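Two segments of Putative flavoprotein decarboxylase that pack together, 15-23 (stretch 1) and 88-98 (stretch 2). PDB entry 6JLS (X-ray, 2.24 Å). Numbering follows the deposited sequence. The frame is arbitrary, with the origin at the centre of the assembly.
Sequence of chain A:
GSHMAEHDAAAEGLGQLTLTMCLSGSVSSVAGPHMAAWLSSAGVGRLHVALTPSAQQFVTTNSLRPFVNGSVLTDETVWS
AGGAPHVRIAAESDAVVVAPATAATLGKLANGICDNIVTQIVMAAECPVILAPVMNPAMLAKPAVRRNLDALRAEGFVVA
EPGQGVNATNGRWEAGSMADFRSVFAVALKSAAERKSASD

Stretch 1 (15-23) GQLTLTMCL
Stretch 2, residues 88-98: RIAAESDAVVV

The contact is a parallel pairing of two β-strands, 18-23 and 95-98, extended at its N-terminal end by a loop carboxylate and a buried hydroxyl chain. The strand axes approach to 4.6 Å, their N-to-C directions differ by 17°, and 590 Å² is buried in total.

Register follows from the CA-CA distances: Leu19-Ala95 5.1 Å, Thr20-Val96 4.8 Å, Met21-Val97 4.9 Å and Cys22-Val98 4.5 Å. Strand 1 holds phi/psi near -110/125; Ala95 opens its strand more extended, at -161/150, and Val96 to Val98 settle near -117/121. As is usual for parallel strands, Thr20 bonds to Ala95 and Val97, two positions apart, and Val97 in turn bonds to Thr20 and Cys22. Thr20 N donates to Ala95 O (3.0 Å, 170°), and Val97 N donates to Thr20 O (2.9 Å, 164°). Cys22 N then donates to Val97 O at a short 2.6 Å (161°). CA-H...O contacts accompany this ladder, the tightest from Val96 CA to Thr20 O at 3.2 Å.

Ahead of the strand in stretch 2, Asp94 (-91/-14; chi1 -54°, m; chi2 -49°) departs from extended geometry and points its CA-CB bond toward stretch 1. It grips Thr18 twice: Asp94 N donates to Thr18 O (2.7 Å, 156°), while Thr18 N donates to Asp94 OD2 (2.9 Å, 167°), so the side chain supplies the acceptor on one side of this pairing. Water 1 donates to Gln16 O (3.0 Å) and Asp94 OD2 (2.4 Å, notably short) and accepts from Thr18 OG1 (3.0 Å), tying the loop preceding the strand to the same carboxylate.

Thr20, with chi1 m (-65°), shares a sheet face with Cys22, Val96 and Val98. Its OG1 donates to Ser93 OG (2.8 Å), which donates to Ile89 O (2.6 Å); the relay satisfies buried hydroxyls and links the strand to the helical segment 88-91, the continuation of a helix that begins earlier in the chain. Ser93 is also m (-62°), with backbone at -94/141. Ile89 (m, t) brings CG2 to 3.3 Å from Thr20 OG1, packing against the same threonine. Further along this face, Cys22 (m) places SG 4.1 Å from Val96 CG1 and CB 3.7 Å from Val98 CG2; both valines are t.

The other face carries Leu19, Met21, Ala95 and Val97. Leu19 (chi1 t, chi2 138°, off-rotamer) sets CD1 4.3 Å from Ala95 CB and 4.2 Å from Val97 CG2, the latter valine being t. These are dispersive contacts between buried side chains.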

# COMPACT_ATOMS: atom_id res chain seq x y z
N GLY A 15 11.36 38.33 -24.74
CA GLY A 15 12.40 38.83 -23.85
C GLY A 15 11.94 39.09 -22.43
O GLY A 15 12.48 38.56 -21.46
N GLN A 16 10.93 39.95 -22.31
CA GLN A 16 10.39 40.37 -21.03
C GLN A 16 9.05 39.70 -20.72
O GLN A 16 8.33 40.15 -19.83
CB GLN A 16 10.25 41.89 -21.00
CG GLN A 16 11.55 42.62 -20.77
CD GLN A 16 11.93 42.64 -19.31
OE1 GLN A 16 11.21 43.21 -18.49
NE2 GLN A 16 13.04 41.99 -18.96
N LEU A 17 8.72 38.63 -21.43
CA LEU A 17 7.40 38.03 -21.36
C LEU A 17 7.39 36.81 -20.44
O LEU A 17 8.36 36.04 -20.38
CB LEU A 17 6.94 37.62 -22.76
CG LEU A 17 6.85 38.77 -23.77
CD1 LEU A 17 6.32 38.29 -25.12
CD2 LEU A 17 5.96 39.87 -23.20
N THR A 18 6.29 36.65 -19.72
CA THR A 18 5.99 35.44 -18.96
C THR A 18 4.86 34.70 -19.67
O THR A 18 3.73 35.21 -19.74
CB THR A 18 5.57 35.78 -17.53
OG1 THR A 18 6.66 36.40 -16.84
CG2 THR A 18 5.17 34.52 -16.77
N LEU A 19 5.15 33.51 -20.19
CA LEU A 19 4.15 32.72 -20.90
C LEU A 19 3.88 31.41 -20.16
O LEU A 19 4.81 30.69 -19.78
CB LEU A 19 4.60 32.41 -22.33
CG LEU A 19 3.55 31.68 -23.17
CD1 LEU A 19 3.49 32.25 -24.57
CD2 LEU A 19 3.81 30.18 -23.22
N THR A 20 2.61 31.09 -19.98
CA THR A 20 2.20 29.83 -19.39
C THR A 20 1.59 28.94 -20.46
O THR A 20 0.62 29.33 -21.13
CB THR A 20 1.22 30.05 -18.24
OG1 THR A 20 1.88 30.77 -17.18
CG2 THR A 20 0.71 28.72 -17.70
N MET A 21 2.15 27.75 -20.60
CA MET A 21 1.74 26.72 -21.54
C MET A 21 0.94 25.63 -20.80
O MET A 21 1.42 25.08 -19.80
CB MET A 21 2.99 26.13 -22.20
CG MET A 21 2.81 24.88 -23.02
SD MET A 21 4.35 24.40 -23.89
CE MET A 21 5.59 25.17 -22.87
N CYS A 22 -0.26 25.33 -21.28
CA CYS A 22 -1.09 24.29 -20.67
C CYS A 22 -1.23 23.09 -21.60
O CYS A 22 -1.42 23.24 -22.81
CB CYS A 22 -2.48 24.81 -20.30
SG CYS A 22 -2.54 26.12 -19.04
N LEU A 23 -1.13 21.89 -21.02
CA LEU A 23 -1.18 20.65 -21.77
C LEU A 23 -2.35 19.79 -21.32
O LEU A 23 -2.51 19.54 -20.12
CB LEU A 23 0.13 19.88 -21.61
CG LEU A 23 1.40 20.58 -22.07
CD1 LEU A 23 2.59 19.63 -21.97
CD2 LEU A 23 1.24 21.08 -23.50
N ARG A 88 -1.37 32.61 -8.80
CA ARG A 88 -0.32 33.60 -8.89
C ARG A 88 0.32 33.59 -10.27
O ARG A 88 0.59 34.65 -10.84
CB ARG A 88 0.73 33.34 -7.81
CG ARG A 88 1.66 34.52 -7.51
CD ARG A 88 2.84 34.10 -6.63
NE ARG A 88 2.43 33.30 -5.47
CZ ARG A 88 2.63 31.99 -5.36
NH1 ARG A 88 3.26 31.33 -6.33
NH2 ARG A 88 2.21 31.33 -4.28
N ILE A 89 0.54 32.41 -10.83
CA ILE A 89 1.17 32.30 -12.14
C ILE A 89 0.25 32.81 -13.24
O ILE A 89 0.69 33.46 -14.20
CB ILE A 89 1.63 30.84 -12.40
CG1 ILE A 89 2.92 30.56 -11.64
CG2 ILE A 89 1.82 30.58 -13.88
CD1 ILE A 89 3.41 29.15 -11.78
N ALA A 90 -1.05 32.54 -13.12
CA ALA A 90 -2.00 33.13 -14.06
C ALA A 90 -1.90 34.65 -14.05
O ALA A 90 -1.82 35.29 -15.10
CB ALA A 90 -3.43 32.69 -13.74
N ALA A 91 -1.89 35.25 -12.85
CA ALA A 91 -1.81 36.70 -12.74
C ALA A 91 -0.53 37.24 -13.36
O ALA A 91 -0.56 38.28 -14.02
CB ALA A 91 -1.91 37.13 -11.28
N GLU A 92 0.59 36.53 -13.18
CA GLU A 92 1.90 36.95 -13.67
C GLU A 92 2.13 36.65 -15.14
O GLU A 92 3.22 36.92 -15.65
CB GLU A 92 2.99 36.28 -12.82
CG GLU A 92 2.91 36.62 -11.34
CD GLU A 92 3.88 35.82 -10.47
OE1 GLU A 92 4.59 34.94 -11.00
OE2 GLU A 92 3.91 36.09 -9.24
N SER A 93 1.16 36.10 -15.85
CA SER A 93 1.38 35.68 -17.23
C SER A 93 0.98 36.78 -18.20
O SER A 93 -0.03 37.46 -18.00
CB SER A 93 0.59 34.42 -17.54
OG SER A 93 1.01 33.34 -16.73
N ASP A 94 1.77 36.95 -19.26
CA ASP A 94 1.40 37.82 -20.36
C ASP A 94 0.64 37.09 -21.46
O ASP A 94 0.03 37.73 -22.31
CB ASP A 94 2.63 38.50 -20.96
CG ASP A 94 3.44 39.22 -19.92
OD1 ASP A 94 2.85 39.99 -19.14
OD2 ASP A 94 4.67 38.99 -19.87
N ALA A 95 0.67 35.76 -21.45
CA ALA A 95 -0.21 34.98 -22.30
C ALA A 95 -0.28 33.58 -21.72
O ALA A 95 0.68 33.10 -21.11
CB ALA A 95 0.28 34.93 -23.75
N VAL A 96 -1.43 32.93 -21.94
CA VAL A 96 -1.68 31.55 -21.54
C VAL A 96 -2.10 30.80 -22.79
O VAL A 96 -3.05 31.22 -23.47
CB VAL A 96 -2.78 31.48 -20.47
CG1 VAL A 96 -3.16 30.02 -20.16
CG2 VAL A 96 -2.37 32.24 -19.21
N VAL A 97 -1.40 29.72 -23.11
CA VAL A 97 -1.69 28.89 -24.28
C VAL A 97 -2.12 27.50 -23.82
O VAL A 97 -1.43 26.88 -23.00
CB VAL A 97 -0.48 28.78 -25.22
CG1 VAL A 97 -0.85 27.98 -26.47
CG2 VAL A 97 0.02 30.14 -25.59
N VAL A 98 -3.25 27.02 -24.33
CA VAL A 98 -3.66 25.63 -24.12
C VAL A 98 -3.53 24.93 -25.46
O VAL A 98 -4.30 25.18 -26.40
CB VAL A 98 -5.08 25.51 -23.55
CG1 VAL A 98 -5.41 24.04 -23.24
CG2 VAL A 98 -5.22 26.35 -22.29
O HOH W 1 6.17 39.09 -17.98